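Local coordinates for protein Sodium/sialic acid symporter SiaT (Proteus mirabilis, PDB 5NV9) that couples the inward movement of sodium ions down their gradient to the uptake of the sialic acid N-acetylneuraminic acid across the bacterial inner membrane, at residues T106-Y111 with D256-Y261; V118-F123 with V438-S443; S127-H132 with S353-D358; I411-G416 with A450-D455. All coordinates share one frame; numbering follows the deposited sequence. Where two conformers were deposited one is given.

Interaction 1: T106-Y111 with D256-Y261; sequences TSAYEY and DVVQRY
Glu110 OE2 is gripped by the backbone N-H groups of Ser107 and Thr106 and is also hydrogen-bonded to Ser357 OG. Ser107 N makes the straighter backbone bond, 3.0 Å from Glu110 OE2 at 175°, and Thr106 N lies 3.1 Å from the same Glu110 OE2. Both come from one face of the carboxylate, well above its plane. The Ser107 N bond to Glu110 is the capping-box bond of the turn leading into the helix; separately, Ser107 OG weakly accepts from Tyr109 N. This turn presents Ala108 to helix 255-258. Ala108 CB sits 3.7 Å from Val258 CG1, the methyl set anti to the backbone N (chi1 174°), while Val258 CG2 lies a little farther off. Thr106 O comes no nearer than 4.4 Å to Gln259 CG. Gln255 ties the two backbones through Ala108 N and Thr106 O, and Phe100 packs on both Ala108 and Val258. The amide of Gln259 bonds Ser350 and Asn349 of helix 328-361; the side chain is about 9 Å from a bound sodium ion. Across this cytoplasmic junction, then, the two segments share one small apolar contact, whereas the polar bonds within 106-111 fix the shape of the turn itself.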
loop_
_atom_site.group_PDB
_atom_site.type_symbol
_atom_site.label_atom_id
_atom_site.label_comp_id
_atom_site.label_asym_id
_atom_site.label_seq_id
_atom_site.Cartn_x
_atom_site.Cartn_y
_atom_site.Cartn_z
ATOM N N THR A 106 8.774 12.321 12.955
ATOM C CA THR A 106 7.480 12.480 12.381
ATOM C C THR A 106 7.515 11.830 10.977
ATOM O O THR A 106 6.721 10.914 10.697
ATOM C CB THR A 106 7.067 13.967 12.364
ATOM O OG1 THR A 106 6.685 14.316 13.689
ATOM C CG2 THR A 106 5.885 14.241 11.422
ATOM N N SER A 107 8.499 12.223 10.171
ATOM C CA SER A 107 8.720 11.654 8.812
ATOM C C SER A 107 9.917 10.695 8.835
ATOM O O SER A 107 10.941 11.015 9.383
ATOM C CB SER A 107 8.977 12.771 7.803
ATOM O OG SER A 107 9.355 12.288 6.544
ATOM N N ALA A 108 9.771 9.550 8.205
ATOM C CA ALA A 108 10.868 8.581 8.063
ATOM C C ALA A 108 12.143 9.156 7.467
ATOM O O ALA A 108 13.280 8.708 7.848
ATOM C CB ALA A 108 10.396 7.403 7.215
ATOM N N TYR A 109 11.972 10.162 6.601
ATOM C CA TYR A 109 13.088 10.728 5.779
ATOM C C TYR A 109 14.034 11.603 6.624
ATOM O O TYR A 109 15.171 11.904 6.239
ATOM C CB TYR A 109 12.540 11.364 4.487
ATOM C CG TYR A 109 11.623 10.382 3.823
ATOM C CD1 TYR A 109 12.100 9.118 3.409
ATOM C CD2 TYR A 109 10.214 10.611 3.773
ATOM C CE1 TYR A 109 11.220 8.155 2.891
ATOM C CE2 TYR A 109 9.342 9.653 3.242
ATOM C CZ TYR A 109 9.831 8.416 2.844
ATOM O OH TYR A 109 8.952 7.460 2.360
ATOM N N GLU A 110 13.592 11.934 7.824
ATOM C CA GLU A 110 14.463 12.598 8.814
ATOM C C GLU A 110 15.659 11.743 9.140
ATOM O O GLU A 110 16.722 12.280 9.414
ATOM C CB GLU A 110 13.718 12.864 10.146
ATOM C CG GLU A 110 12.609 13.888 10.070
ATOM C CD GLU A 110 11.669 13.907 11.300
ATOM O OE1 GLU A 110 12.094 13.643 12.444
ATOM O OE2 GLU A 110 10.476 14.207 11.128
ATOM N N TYR A 111 15.491 10.424 9.155
ATOM C CA TYR A 111 16.640 9.544 9.343
ATOM C C TYR A 111 17.774 9.870 8.315
ATOM O O TYR A 111 18.957 9.882 8.685
ATOM C CB TYR A 111 16.240 8.057 9.258
ATOM C CG TYR A 111 17.420 7.163 9.093
ATOM C CD1 TYR A 111 18.192 6.827 10.189
ATOM C CD2 TYR A 111 17.821 6.703 7.804
ATOM C CE1 TYR A 111 19.333 6.046 10.041
ATOM C CE2 TYR A 111 18.962 5.946 7.647
ATOM C CZ TYR A 111 19.716 5.614 8.760
ATOM O OH TYR A 111 20.838 4.820 8.629
ATOM N N ASP A 256 3.964 5.648 4.839
ATOM C CA ASP A 256 2.623 5.149 5.261
ATOM C C ASP A 256 2.716 3.962 6.250
ATOM O O ASP A 256 1.908 3.865 7.167
ATOM C CB ASP A 256 1.698 4.848 4.062
ATOM C CG ASP A 256 2.273 3.812 3.102
ATOM O OD1 ASP A 256 3.552 3.654 2.947
ATOM O OD2 ASP A 256 1.410 3.162 2.464
ATOM N N VAL A 257 3.720 3.096 6.085
ATOM C CA VAL A 257 3.955 2.009 7.012
ATOM C C VAL A 257 4.838 2.429 8.222
ATOM O O VAL A 257 4.480 2.221 9.398
ATOM C CB VAL A 257 4.505 0.807 6.258
ATOM C CG1 VAL A 257 5.036 -0.242 7.239
ATOM C CG2 VAL A 257 3.395 0.187 5.426
ATOM N N VAL A 258 5.939 3.102 7.928
ATOM C CA VAL A 258 6.918 3.478 8.921
ATOM C C VAL A 258 6.301 4.334 10.001
ATOM O O VAL A 258 6.630 4.226 11.173
ATOM C CB VAL A 258 8.155 4.229 8.293
ATOM C CG1 VAL A 258 9.057 4.705 9.396
ATOM C CG2 VAL A 258 8.962 3.310 7.415
ATOM N N GLN A 259 5.384 5.193 9.622
ATOM C CA GLN A 259 4.599 5.958 10.614
ATOM C C GLN A 259 3.927 5.117 11.704
ATOM O O GLN A 259 3.814 5.557 12.861
ATOM C CB GLN A 259 3.530 6.763 9.877
ATOM C CG GLN A 259 3.288 8.142 10.444
ATOM C CD GLN A 259 2.150 8.823 9.724
ATOM O OE1 GLN A 259 1.970 8.579 8.524
ATOM N NE2 GLN A 259 1.348 9.648 10.447
ATOM N N ARG A 260 3.477 3.912 11.363
ATOM C CA ARG A 260 2.864 3.033 12.380
ATOM C C ARG A 260 3.856 2.496 13.397
ATOM O O ARG A 260 3.438 2.020 14.436
ATOM C CB ARG A 260 2.128 1.854 11.749
ATOM C CG ARG A 260 0.710 2.146 11.351
ATOM C CD ARG A 260 0.601 2.815 10.010
ATOM N NE ARG A 260 -0.780 3.231 9.743
ATOM C CZ ARG A 260 -1.126 4.326 9.059
ATOM N NH1 ARG A 260 -0.205 5.116 8.543
ATOM N NH2 ARG A 260 -2.396 4.639 8.930
ATOM N N TYR A 261 5.160 2.553 13.114
ATOM C CA TYR A 261 6.158 2.088 14.062
ATOM C C TYR A 261 6.366 3.028 15.248
ATOM O O TYR A 261 6.939 2.611 16.255
ATOM C CB TYR A 261 7.520 1.873 13.359
ATOM C CG TYR A 261 7.498 0.886 12.147
ATOM C CD1 TYR A 261 6.504 -0.098 11.977
ATOM C CD2 TYR A 261 8.505 0.953 11.187
ATOM C CE1 TYR A 261 6.535 -0.984 10.876
ATOM C CE2 TYR A 261 8.561 0.058 10.119
ATOM C CZ TYR A 261 7.582 -0.888 9.932
ATOM O OH TYR A 261 7.729 -1.717 8.803
#

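Interaction 2: V118-F123 with V438-S443; sequences VRSRLF and VGIIVS
Ile440 brings helix 433-452 against Ser120 and Phe123 of helix 118-151, joining two transmembrane helices of this LeuT-fold symporter through a CH-pi contact. Along the second segment, Val438 comes first and faces elsewhere, toward Phe480 and a bound dodecyl maltoside molecule. Gly439 follows without a side chain, and at this level the helices are well separated: even the closest pair of alpha carbons, Ser120 CA and Ile440 CA, stand 8.2 Å apart. Ile440 fills much of that interval, and its two branches divide the work. The CG2 methyl lies anti to the backbone N and meets the Phe123 ring squarely over one face, 3.9 Å from the centroid and only 5° off the normal, so it is almost equidistant from the ring carbons. The longer branch passes over the rim of the same face, with Ile440 CD1 4.1 Å from Phe123 CD2, and ends against the serine, where Ile440 CD1 is 4.0 Å from Ser120 OG. On the phenylalanine side, chi1 (164°) carries the ring toward Ile440 and chi2 (80°) turns its face to the methyl. Leu421 of helix 415-427 touches both Ser120 and Ile440. Beyond this point Ile441 turns to the detergent, and Val442 packs on Ser468 and Ala472 of helix 459-475. One turn after Gly439, Ser443 N donates to Gly439 O at 2.9 Å, while Ser443 OG is hydrogen-bonded to Gly465 O.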
loop_
_atom_site.group_PDB
_atom_site.type_symbol
_atom_site.label_atom_id
_atom_site.label_comp_id
_atom_site.label_asym_id
_atom_site.label_seq_id
_atom_site.Cartn_x
_atom_site.Cartn_y
_atom_site.Cartn_z
ATOM N N VAL A 118 20.555 16.776 4.068
ATOM C CA VAL A 118 19.267 17.180 3.611
ATOM C C VAL A 118 18.961 16.802 2.160
ATOM O O VAL A 118 17.795 16.695 1.796
ATOM C CB VAL A 118 19.072 18.709 3.858
ATOM C CG1 VAL A 118 19.837 19.561 2.858
ATOM C CG2 VAL A 118 17.611 19.069 3.889
ATOM N N ARG A 119 19.963 16.544 1.331
ATOM C CA ARG A 119 19.695 16.225 -0.078
ATOM C C ARG A 119 19.062 14.835 -0.197
ATOM O O ARG A 119 18.213 14.588 -1.055
ATOM C CB ARG A 119 20.988 16.377 -0.961
ATOM C CG ARG A 119 21.597 17.793 -1.018
ATOM C CD ARG A 119 22.983 17.813 -1.679
ATOM N NE ARG A 119 23.944 17.101 -0.836
ATOM C CZ ARG A 119 25.197 16.792 -1.157
ATOM N NH1 ARG A 119 25.693 17.136 -2.330
ATOM N NH2 ARG A 119 25.960 16.142 -0.287
ATOM N N SER A 120 19.489 13.906 0.639
ATOM C CA SER A 120 18.969 12.594 0.574
ATOM C C SER A 120 17.574 12.621 1.180
ATOM O O SER A 120 16.702 11.882 0.727
ATOM C CB SER A 120 19.825 11.626 1.397
ATOM O OG SER A 120 21.008 11.230 0.709
ATOM N N ARG A 121 17.408 13.400 2.244
ATOM C CA ARG A 121 16.106 13.475 2.895
ATOM C C ARG A 121 15.055 14.000 1.933
ATOM O O ARG A 121 14.031 13.376 1.773
ATOM C CB ARG A 121 16.194 14.312 4.161
ATOM C CG ARG A 121 14.893 14.878 4.671
ATOM C CD ARG A 121 15.153 15.519 6.005
ATOM N NE ARG A 121 13.908 15.897 6.647
ATOM C CZ ARG A 121 13.813 16.662 7.748
ATOM N NH1 ARG A 121 14.869 17.158 8.345
ATOM N NH2 ARG A 121 12.636 16.900 8.275
ATOM N N LEU A 122 15.338 15.121 1.261
ATOM C CA LEU A 122 14.410 15.723 0.348
ATOM C C LEU A 122 14.136 14.949 -0.929
ATOM O O LEU A 122 12.966 14.969 -1.474
ATOM C CB LEU A 122 14.881 17.127 -0.014
ATOM C CG LEU A 122 14.722 18.173 1.085
ATOM C CD1 LEU A 122 15.430 19.446 0.691
ATOM C CD2 LEU A 122 13.254 18.455 1.314
ATOM N N PHE A 123 15.166 14.286 -1.451
ATOM C CA PHE A 123 14.952 13.467 -2.616
ATOM C C PHE A 123 13.931 12.378 -2.249
ATOM O O PHE A 123 12.967 12.159 -3.008
ATOM C CB PHE A 123 16.205 12.846 -3.177
ATOM C CG PHE A 123 15.946 11.712 -4.130
ATOM C CD1 PHE A 123 15.596 11.951 -5.439
ATOM C CD2 PHE A 123 16.065 10.395 -3.707
ATOM C CE1 PHE A 123 15.359 10.914 -6.316
ATOM C CE2 PHE A 123 15.773 9.325 -4.549
ATOM C CZ PHE A 123 15.453 9.588 -5.873
ATOM N N VAL A 438 26.049 10.462 -5.050
ATOM C CA VAL A 438 26.525 9.701 -6.232
ATOM C C VAL A 438 25.632 8.477 -6.488
ATOM O O VAL A 438 25.212 8.226 -7.615
ATOM C CB VAL A 438 27.994 9.266 -6.065
ATOM C CG1 VAL A 438 28.382 8.360 -7.225
ATOM C CG2 VAL A 438 28.862 10.497 -5.971
ATOM N N GLY A 439 25.341 7.726 -5.426
ATOM C CA GLY A 439 24.309 6.679 -5.451
ATOM C C GLY A 439 22.936 7.050 -6.026
ATOM O O GLY A 439 22.410 6.351 -6.896
ATOM N N ILE A 440 22.350 8.155 -5.610
ATOM C CA ILE A 440 21.101 8.592 -6.225
ATOM C C ILE A 440 21.256 8.788 -7.753
ATOM O O ILE A 440 20.414 8.387 -8.567
ATOM C CB ILE A 440 20.576 9.867 -5.553
ATOM C CG1 ILE A 440 20.166 9.578 -4.091
ATOM C CG2 ILE A 440 19.396 10.449 -6.306
ATOM C CD1 ILE A 440 20.155 10.791 -3.191
ATOM N N ILE A 441 22.314 9.455 -8.140
ATOM C CA ILE A 441 22.473 9.829 -9.535
ATOM C C ILE A 441 22.597 8.587 -10.416
ATOM O O ILE A 441 21.898 8.470 -11.441
ATOM C CB ILE A 441 23.672 10.769 -9.687
ATOM C CG1 ILE A 441 23.283 12.136 -9.127
ATOM C CG2 ILE A 441 24.132 10.850 -11.125
ATOM C CD1 ILE A 441 24.449 12.995 -8.753
ATOM N N VAL A 442 23.473 7.679 -9.992
ATOM C CA VAL A 442 23.679 6.380 -10.641
ATOM C C VAL A 442 22.388 5.560 -10.726
ATOM O O VAL A 442 22.045 5.029 -11.812
ATOM C CB VAL A 442 24.693 5.547 -9.864
ATOM C CG1 VAL A 442 24.679 4.098 -10.376
ATOM C CG2 VAL A 442 26.093 6.151 -10.049
ATOM N N SER A 443 21.702 5.473 -9.583
ATOM C CA SER A 443 20.392 4.815 -9.475
ATOM C C SER A 443 19.405 5.372 -10.496
ATOM O O SER A 443 18.799 4.612 -11.249
ATOM C CB SER A 443 19.827 4.979 -8.060
ATOM O OG SER A 443 18.775 4.054 -7.865
#

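Interaction 3: S127-H132 with S353-D358; sequences SFMLFH and SCFNSD
Met129, present as selenomethionine, and Cys354 carry this contact, and Phe128 and Phe355 complete it. In this LeuT-fold symporter they join helix 118-151, which carries the sialic-acid-binding Arg135, to helix 328-361, which carries sodium ligands such as Ser346. The Met129 chain leaves its helix extended and bends at its last torsion (chi3 -79°). Its CG lies 3.8 Å from Cys354 CB, and farther along the selenium settles over the next residue, with Met129 SE 3.6 Å from Phe355 N and 3.9 Å from Phe355 CB. Relative to the Phe355 ring the selenium is at the edge, near the ring plane. Cys354 reaches the other way: its SG is 3.7 Å from Phe128 CD2 and 4.5 Å from the Phe128 centroid, an oblique sulfur-aromatic contact 44° off the normal. Selenium and sulfur thus serve different partners along an apolar seam with no hydrogen bond between the segments. The two helical segments run nearly antiparallel, at 158°, with axes 10.3 Å apart. A wider pi-type turn at 355-358 includes Asp358, salt-bridged to Arg121. Around the seam, Tyr109 and Gln255 cover both Phe128 and Cys354, Ile359 touches Met129, and helix 370-398 closes on Phe355.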
loop_
_atom_site.group_PDB
_atom_site.type_symbol
_atom_site.label_atom_id
_atom_site.label_comp_id
_atom_site.label_asym_id
_atom_site.label_seq_id
_atom_site.Cartn_x
_atom_site.Cartn_y
_atom_site.Cartn_z
ATOM N N SER A 127 9.933 12.058 -3.526
ATOM C CA SER A 127 9.587 10.856 -4.268
ATOM C C SER A 127 8.376 10.136 -3.593
ATOM O O SER A 127 7.485 9.629 -4.280
ATOM C CB SER A 127 10.753 9.887 -4.338
ATOM O OG SER A 127 11.821 10.399 -5.105
ATOM N N PHE A 128 8.368 10.097 -2.251
ATOM C CA PHE A 128 7.277 9.517 -1.505
ATOM C C PHE A 128 5.996 10.253 -1.812
ATOM O O PHE A 128 4.999 9.629 -2.185
ATOM C CB PHE A 128 7.506 9.430 0.027
ATOM C CG PHE A 128 6.282 8.987 0.769
ATOM C CD1 PHE A 128 5.998 7.635 0.941
ATOM C CD2 PHE A 128 5.356 9.909 1.194
ATOM C CE1 PHE A 128 4.831 7.224 1.556
ATOM C CE2 PHE A 128 4.164 9.493 1.812
ATOM C CZ PHE A 128 3.915 8.159 2.020
HETATM N N MSE A 129 6.010 11.563 -1.611
HETATM C CA MSE A 129 4.805 12.384 -1.723
HETATM C C MSE A 129 4.214 12.265 -3.120
HETATM O O MSE A 129 3.014 12.049 -3.276
HETATM C CB MSE A 129 5.128 13.802 -1.346
HETATM C CG MSE A 129 5.345 13.870 0.134
HETATM SE SE MSE A 129 5.447 15.764 0.682
HETATM C CE MSE A 129 7.306 16.052 0.121
ATOM N N LEU A 130 5.050 12.370 -4.145
ATOM C CA LEU A 130 4.584 12.209 -5.524
ATOM C C LEU A 130 4.116 10.799 -5.826
ATOM O O LEU A 130 3.131 10.651 -6.513
ATOM C CB LEU A 130 5.659 12.623 -6.527
ATOM C CG LEU A 130 5.993 14.110 -6.459
ATOM C CD1 LEU A 130 7.266 14.416 -7.243
ATOM C CD2 LEU A 130 4.808 14.940 -6.940
ATOM N N PHE A 131 4.786 9.772 -5.318
ATOM C CA PHE A 131 4.352 8.408 -5.583
ATOM C C PHE A 131 2.950 8.182 -5.000
ATOM O O PHE A 131 2.042 7.647 -5.667
ATOM C CB PHE A 131 5.296 7.322 -5.061
ATOM C CG PHE A 131 4.805 5.932 -5.387
ATOM C CD1 PHE A 131 4.856 5.454 -6.697
ATOM C CD2 PHE A 131 4.156 5.128 -4.416
ATOM C CE1 PHE A 131 4.341 4.178 -7.023
ATOM C CE2 PHE A 131 3.631 3.860 -4.734
ATOM C CZ PHE A 131 3.724 3.382 -6.031
ATOM N N HIS A 132 2.751 8.641 -3.780
ATOM C CA HIS A 132 1.472 8.435 -3.100
ATOM C C HIS A 132 0.296 9.247 -3.610
ATOM O O HIS A 132 -0.862 8.781 -3.510
ATOM C CB HIS A 132 1.660 8.508 -1.591
ATOM C CG HIS A 132 2.224 7.238 -1.072
ATOM N ND1 HIS A 132 1.460 6.317 -0.401
ATOM C CD2 HIS A 132 3.400 6.646 -1.325
ATOM C CE1 HIS A 132 2.175 5.241 -0.168
ATOM N NE2 HIS A 132 3.367 5.417 -0.707
ATOM N N SER A 353 2.192 14.289 6.664
ATOM C CA SER A 353 3.246 14.239 7.653
ATOM C C SER A 353 4.663 14.618 7.036
ATOM O O SER A 353 5.453 15.331 7.668
ATOM C CB SER A 353 3.320 12.848 8.325
ATOM O OG SER A 353 3.890 11.867 7.421
ATOM N N CYS A 354 4.960 14.067 5.854
ATOM C CA CYS A 354 6.168 14.390 5.101
ATOM C C CYS A 354 6.210 15.858 4.738
ATOM O O CYS A 354 7.245 16.531 4.918
ATOM C CB CYS A 354 6.214 13.544 3.819
ATOM S SG CYS A 354 6.552 11.796 4.150
ATOM N N PHE A 355 5.108 16.395 4.216
ATOM C CA PHE A 355 5.136 17.802 3.908
ATOM C C PHE A 355 5.460 18.646 5.170
ATOM O O PHE A 355 6.296 19.561 5.110
ATOM C CB PHE A 355 3.857 18.243 3.265
ATOM C CG PHE A 355 3.898 19.654 2.754
ATOM C CD1 PHE A 355 3.637 20.692 3.593
ATOM C CD2 PHE A 355 4.237 19.924 1.423
ATOM C CE1 PHE A 355 3.621 22.006 3.122
ATOM C CE2 PHE A 355 4.267 21.226 0.957
ATOM C CZ PHE A 355 3.969 22.271 1.821
ATOM N N ASN A 356 4.806 18.326 6.293
ATOM C CA ASN A 356 4.898 19.073 7.538
ATOM C C ASN A 356 6.347 19.138 8.097
ATOM O O ASN A 356 6.856 20.219 8.498
ATOM C CB ASN A 356 3.957 18.481 8.596
ATOM C CG ASN A 356 3.405 19.519 9.565
ATOM O OD1 ASN A 356 3.952 19.741 10.654
ATOM N ND2 ASN A 356 2.350 20.208 9.140
ATOM N N SER A 357 6.997 17.972 8.116
ATOM C CA SER A 357 8.314 17.836 8.686
ATOM C C SER A 357 9.402 18.234 7.675
ATOM O O SER A 357 10.213 19.103 7.985
ATOM C CB SER A 357 8.554 16.399 9.196
ATOM O OG SER A 357 9.919 16.247 9.658
ATOM N N ASP A 358 9.380 17.584 6.488
ATOM C CA ASP A 358 10.462 17.629 5.513
ATOM C C ASP A 358 10.426 18.910 4.678
ATOM O O ASP A 358 11.459 19.330 4.171
ATOM C CB ASP A 358 10.442 16.440 4.544
ATOM C CG ASP A 358 10.519 15.091 5.259
ATOM O OD1 ASP A 358 11.255 15.018 6.246
ATOM O OD2 ASP A 358 9.827 14.127 4.861
#

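Interaction 4: I411-G416 with A450-D455; sequences IGLMGG and ARYGSD
Leu413 reaches from the type I turn between Gly412 and Gly415 to Arg451 and Tyr452 near the periplasmic end of helix 433-452. The contact joins the transmembrane spans 404-427 and 433-453, away from the substrate and sodium sites. Leu413 CB points toward helix 433-452 but has no close partner there; CG, the branch point, is anti to the carbonyl carbon (chi1 -62°). There the two methyls part. CD1 does most of the touching: Leu413 CD1 is 3.8 Å from both Arg451 CB and Arg451 CG, and the same CD1 approaches Tyr452 CE2 obliquely at 4.1 Å. Leu413 CD2 meets Arg451 CB at 3.9 Å. The leucine and arginine side chains cross at about a right angle, so the methyls bear on the base of the arginine and not on its charged end. Arg451 bends at chi2 (69°) and folds alongside its neighbour: Arg451 CG lies 3.5 Å above the centre of the Tyr452 ring, while Tyr452 CE1 stands 3.6 Å above the guanidinium plane. Tyr461 of helix 459-475 touches both Leu413 and Arg451, and Ser409 lies against Arg451 and Tyr452. The contact is therefore apolar although an arginine and a tyrosine supply one side of it: Leu413 uses only their carbon atoms, and the guanidinium has one face against the ring of the following residue.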
loop_
_atom_site.group_PDB
_atom_site.type_symbol
_atom_site.label_atom_id
_atom_site.label_comp_id
_atom_site.label_asym_id
_atom_site.label_seq_id
_atom_site.Cartn_x
_atom_site.Cartn_y
_atom_site.Cartn_z
ATOM N N ILE A 411 7.671 8.392 -11.623
ATOM C CA ILE A 411 7.866 8.616 -10.162
ATOM C C ILE A 411 8.017 7.272 -9.397
ATOM O O ILE A 411 8.802 7.164 -8.433
ATOM C CB ILE A 411 6.710 9.469 -9.574
ATOM C CG1 ILE A 411 6.940 9.726 -8.105
ATOM C CG2 ILE A 411 5.368 8.790 -9.729
ATOM C CD1 ILE A 411 8.303 10.379 -7.858
ATOM N N GLY A 412 7.271 6.256 -9.860
ATOM C CA GLY A 412 7.379 4.883 -9.375
ATOM C C GLY A 412 8.783 4.335 -9.410
ATOM O O GLY A 412 9.197 3.604 -8.511
ATOM N N LEU A 413 9.532 4.689 -10.446
ATOM C CA LEU A 413 10.895 4.256 -10.529
ATOM C C LEU A 413 11.779 4.790 -9.374
ATOM O O LEU A 413 12.843 4.204 -9.097
ATOM C CB LEU A 413 11.486 4.712 -11.840
ATOM C CG LEU A 413 10.863 4.172 -13.133
ATOM C CD1 LEU A 413 11.479 4.902 -14.335
ATOM C CD2 LEU A 413 11.104 2.685 -13.198
HETATM N N MSE A 414 11.368 5.879 -8.724
HETATM C CA MSE A 414 12.143 6.479 -7.604
HETATM C C MSE A 414 12.059 5.700 -6.301
HETATM O O MSE A 414 12.902 5.923 -5.414
HETATM C CB MSE A 414 11.855 7.948 -7.308
HETATM C CG MSE A 414 11.813 8.830 -8.557
HETATM SE SE MSE A 414 13.629 9.004 -9.269
HETATM C CE MSE A 414 13.432 7.897 -10.916
ATOM N N GLY A 415 11.147 4.727 -6.200
ATOM C CA GLY A 415 11.075 3.844 -5.052
ATOM C C GLY A 415 12.314 3.020 -4.778
ATOM O O GLY A 415 12.713 2.828 -3.608
ATOM N N GLY A 416 12.931 2.534 -5.841
ATOM C CA GLY A 416 14.189 1.831 -5.740
ATOM C C GLY A 416 15.273 2.689 -5.086
ATOM O O GLY A 416 15.831 2.318 -4.042
ATOM N N ALA A 450 16.661 1.000 -17.576
ATOM C CA ALA A 450 15.889 -0.271 -17.430
ATOM C C ALA A 450 14.494 -0.151 -18.006
ATOM O O ALA A 450 14.066 -0.998 -18.789
ATOM C CB ALA A 450 15.768 -0.701 -15.971
ATOM N N ARG A 451 13.826 0.937 -17.633
ATOM C CA ARG A 451 12.426 1.125 -17.886
ATOM C C ARG A 451 12.198 1.532 -19.313
ATOM O O ARG A 451 11.296 0.989 -19.937
ATOM C CB ARG A 451 11.835 2.196 -16.959
ATOM C CG ARG A 451 10.476 2.740 -17.355
ATOM C CD ARG A 451 9.407 1.672 -17.186
ATOM N NE ARG A 451 8.155 2.237 -17.613
ATOM C CZ ARG A 451 7.783 2.383 -18.879
ATOM N NH1 ARG A 451 8.548 1.926 -19.871
ATOM N NH2 ARG A 451 6.624 2.972 -19.160
ATOM N N TYR A 452 13.015 2.466 -19.831
ATOM C CA TYR A 452 12.768 3.065 -21.139
ATOM C C TYR A 452 13.683 2.557 -22.262
ATOM O O TYR A 452 13.353 2.696 -23.442
ATOM C CB TYR A 452 12.815 4.585 -21.049
ATOM C CG TYR A 452 11.806 5.182 -20.124
ATOM C CD1 TYR A 452 10.421 5.052 -20.364
ATOM C CD2 TYR A 452 12.203 5.878 -18.984
ATOM C CE1 TYR A 452 9.473 5.569 -19.456
ATOM C CE2 TYR A 452 11.260 6.434 -18.097
ATOM C CZ TYR A 452 9.893 6.284 -18.343
ATOM O OH TYR A 452 8.957 6.817 -17.450
ATOM N N GLY A 453 14.793 1.912 -21.931
ATOM C CA GLY A 453 15.703 1.422 -22.984
ATOM C C GLY A 453 15.930 -0.075 -22.903
ATOM O O GLY A 453 16.948 -0.594 -23.350
ATOM N N SER A 454 15.047 -0.796 -22.255
ATOM C CA SER A 454 15.221 -2.255 -22.251
ATOM C C SER A 454 13.880 -2.950 -22.146
ATOM O O SER A 454 12.843 -2.313 -21.894
ATOM C CB SER A 454 16.117 -2.698 -21.098
ATOM O OG SER A 454 15.382 -2.828 -19.893
ATOM N N ASP A 455 13.933 -4.265 -22.281
ATOM C CA ASP A 455 12.757 -5.088 -22.106
ATOM C C ASP A 455 12.720 -5.824 -20.770
ATOM O O ASP A 455 11.931 -6.760 -20.594
ATOM C CB ASP A 455 12.694 -6.079 -23.250
ATOM C CG ASP A 455 12.344 -5.403 -24.526
ATOM O OD1 ASP A 455 11.456 -4.497 -24.516
ATOM O OD2 ASP A 455 12.979 -5.752 -25.537
#

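How the interactions relate
Along the chain, interaction 3 is nested within the loop closed by interaction 2, while interaction 1 alternates with both; interaction 4 crosses interaction 2 and follows interactions 1 and 3 in series. Helix 118-151 serves interactions 2 and 3, whose centres are 15 Å apart, and helix 433-452 serves interactions 2 and 4, 16 Å apart. Interactions 1 and 3 are the nearest pair, 10 Å between centres, joined by probable hydrogen bonds between Ser107 and Asp358 and between Glu110 and Ser357. Arg121 links interaction 2 to Asp358 of interaction 3. Met414 of interaction 4 packs on Phe123 and Ser127. Helix 118-151 thus connects the cytoplasmic junction near the sodium-binding helix 328-361 to the C-terminal transmembrane helices.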